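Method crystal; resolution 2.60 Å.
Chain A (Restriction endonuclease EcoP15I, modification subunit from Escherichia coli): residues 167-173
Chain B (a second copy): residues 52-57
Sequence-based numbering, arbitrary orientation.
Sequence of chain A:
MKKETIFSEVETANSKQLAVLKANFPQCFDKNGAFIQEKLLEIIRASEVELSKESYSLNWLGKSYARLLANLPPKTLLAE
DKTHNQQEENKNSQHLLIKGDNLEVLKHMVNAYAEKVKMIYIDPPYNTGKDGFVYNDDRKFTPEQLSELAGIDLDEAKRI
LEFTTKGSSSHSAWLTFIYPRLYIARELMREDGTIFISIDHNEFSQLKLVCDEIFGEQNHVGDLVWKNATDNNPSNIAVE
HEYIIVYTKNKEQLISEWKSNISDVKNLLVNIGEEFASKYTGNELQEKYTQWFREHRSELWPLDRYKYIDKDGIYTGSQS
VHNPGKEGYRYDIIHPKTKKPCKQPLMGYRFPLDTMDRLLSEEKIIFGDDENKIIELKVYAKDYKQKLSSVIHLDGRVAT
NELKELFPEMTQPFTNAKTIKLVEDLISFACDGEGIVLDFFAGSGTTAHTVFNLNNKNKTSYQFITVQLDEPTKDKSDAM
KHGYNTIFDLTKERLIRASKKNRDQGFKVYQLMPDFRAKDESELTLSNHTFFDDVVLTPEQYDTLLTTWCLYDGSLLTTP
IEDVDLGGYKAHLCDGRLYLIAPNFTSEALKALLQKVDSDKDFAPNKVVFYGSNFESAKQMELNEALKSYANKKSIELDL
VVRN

Chain A, residues 167-173: GSSSHSA
Chain B 52-57: SKESYS

The contact between the two stretches is a carboxylate set against the first turn of a helix, with an aromatic pair beside it. Chain A runs as loop from Gly A167 to Ser A170 and enters a helix at His A171 that continues beyond Ala A173; chain B is loop from Ser B52 to Ser B55 and becomes strand at Tyr B56. The register is given by two CA pairs, Ser A170 with Glu B54 at 5.2 Å and Ser A172 with Tyr B56 at 5.9 Å, so both chains advance in the same sense. Together the stretches bury 319 Å², and Glu B54 and His A171 cover the most, 59 Å² each, followed by Ser A172 with 48 Å².

Glu B54 sits at phi/psi -59/134. Its CA-to-CB bond points sideways, yet chi1 -163° (t), chi2 48° (p) and chi3 -87° bring the carboxylate close to the helix start. There the backbone amides lack preceding carbonyl partners, and an acidic group is a natural acceptor. His A171 N donates to Glu B54 OE2 at 2.7 Å with an N-H...acceptor angle of 163°, a short, nearly linear bond. Ser A172 N reaches Glu B54 OE1 at 3.4 Å and 155°, a weak bond. The same carboxylate is braced within its own chain, since Ser B55 N donates to Glu B54 OE1 at 3.0 Å; earlier in the loop, Glu B54 N donates to Ser B52 OG at 3.0 Å.

Ser A170 holds the N-cap position, with phi/psi -82/173 before the helical values of -62/-42 at His A171 and -64/-41 at Ser A172. Its chi1 of 70° (p) and the 52° (p) of Ser A172 place the two hydroxyls 3.0 Å apart, OG to OG, in a hydrogen bond whose donor could be either. At both places the short hydroxyl side chain stays within reach of the helix start, and Ser A170 CB lies 3.3 Å from Glu B54 OE2. Ser A172 is buried and also packs against backbone, its CB lying 3.3 Å from Ser B55 O.

His A171, also buried, points its CA-to-CB bond toward chain B and adopts chi1 -69° (m), chi2 -68°. Its CB lies over one face of the Tyr B56 ring, 4.1 Å from the centroid and 10° off the normal, which is good CH-pi geometry. The two rings form an oblique pair, with centroids 4.7 Å apart and planes at 47°; His A171 CD2 approaches Tyr B56 CE1 to 3.4 Å and Glu B54 OE2 to 3.1 Å. Both ring nitrogens are hydrogen-bonded elsewhere in the structure. Tyr B56, at phi/psi -153/156, supplies the ring face that His A171 CB lies over, with chi1 96°, between wells, and chi2 -70°.

Lys B53 (phi/psi -92/-4) is modelled only to CB, which lies 4.1 Å from Ser A168 OG (chi1 -176°, t).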

# COMPACT_ATOMS: atom_id res chain seq x y z
N GLY A 167 17.14 -24.04 14.03
CA GLY A 167 16.67 -24.12 12.65
C GLY A 167 15.16 -24.14 12.47
O GLY A 167 14.52 -25.17 12.75
N SER A 168 14.57 -23.01 11.97
CA SER A 168 13.13 -22.87 11.70
C SER A 168 12.81 -22.40 10.28
O SER A 168 13.38 -21.42 9.81
CB SER A 168 12.49 -21.93 12.71
OG SER A 168 11.09 -21.85 12.53
N SER A 169 11.85 -23.08 9.62
CA SER A 169 11.40 -22.73 8.26
C SER A 169 9.84 -22.60 8.13
O SER A 169 9.28 -22.80 7.05
CB SER A 169 11.97 -23.73 7.24
OG SER A 169 11.38 -25.01 7.39
N SER A 170 9.18 -22.23 9.25
CA SER A 170 7.73 -22.06 9.35
C SER A 170 7.30 -20.67 8.82
O SER A 170 8.14 -19.82 8.53
CB SER A 170 7.31 -22.22 10.80
OG SER A 170 7.77 -21.11 11.56
N HIS A 171 5.99 -20.44 8.72
CA HIS A 171 5.41 -19.17 8.27
C HIS A 171 5.80 -18.06 9.21
O HIS A 171 6.15 -16.97 8.75
CB HIS A 171 3.88 -19.27 8.20
CG HIS A 171 3.36 -20.17 7.12
ND1 HIS A 171 3.50 -19.84 5.79
CD2 HIS A 171 2.61 -21.29 7.22
CE1 HIS A 171 2.90 -20.81 5.12
NE2 HIS A 171 2.35 -21.70 5.94
N SER A 172 5.76 -18.32 10.53
CA SER A 172 6.15 -17.34 11.55
C SER A 172 7.64 -16.98 11.47
O SER A 172 7.96 -15.80 11.59
CB SER A 172 5.76 -17.81 12.95
OG SER A 172 6.20 -19.12 13.23
N ALA A 173 8.54 -17.97 11.23
CA ALA A 173 9.98 -17.72 11.06
C ALA A 173 10.19 -16.85 9.82
O ALA A 173 10.88 -15.81 9.89
CB ALA A 173 10.73 -19.03 10.92
N SER B 52 5.86 -29.64 15.17
CA SER B 52 5.97 -28.43 14.36
C SER B 52 6.46 -27.21 15.14
O SER B 52 6.06 -27.00 16.30
CB SER B 52 4.62 -28.11 13.73
OG SER B 52 4.65 -26.87 13.06
N LYS B 53 7.28 -26.37 14.48
CA LYS B 53 7.76 -25.12 15.07
C LYS B 53 6.81 -23.96 14.72
O LYS B 53 6.96 -22.85 15.24
CB LYS B 53 9.19 -24.83 14.61
N GLU B 54 5.78 -24.26 13.88
CA GLU B 54 4.73 -23.34 13.41
C GLU B 54 3.93 -22.73 14.54
O GLU B 54 3.53 -23.43 15.47
CB GLU B 54 3.80 -24.04 12.39
CG GLU B 54 2.94 -23.12 11.54
CD GLU B 54 3.67 -21.96 10.90
OE1 GLU B 54 3.79 -20.90 11.55
OE2 GLU B 54 4.15 -22.12 9.76
N SER B 55 3.73 -21.42 14.48
CA SER B 55 3.00 -20.64 15.49
C SER B 55 2.47 -19.38 14.83
O SER B 55 3.10 -18.31 14.91
CB SER B 55 3.91 -20.29 16.66
OG SER B 55 3.23 -19.47 17.60
N TYR B 56 1.34 -19.50 14.13
CA TYR B 56 0.70 -18.39 13.42
C TYR B 56 -0.81 -18.63 13.31
O TYR B 56 -1.28 -19.78 13.36
CB TYR B 56 1.37 -18.13 12.04
CG TYR B 56 0.71 -18.78 10.84
CD1 TYR B 56 0.77 -20.16 10.65
CD2 TYR B 56 0.06 -18.02 9.87
CE1 TYR B 56 0.15 -20.77 9.56
CE2 TYR B 56 -0.55 -18.62 8.76
CZ TYR B 56 -0.49 -20.00 8.61
OH TYR B 56 -1.08 -20.62 7.52
N SER B 57 -1.55 -17.51 13.16
CA SER B 57 -2.99 -17.54 12.97
C SER B 57 -3.56 -16.26 12.37
O SER B 57 -2.96 -15.19 12.48
CB SER B 57 -3.72 -17.90 14.27
OG SER B 57 -3.70 -16.84 15.21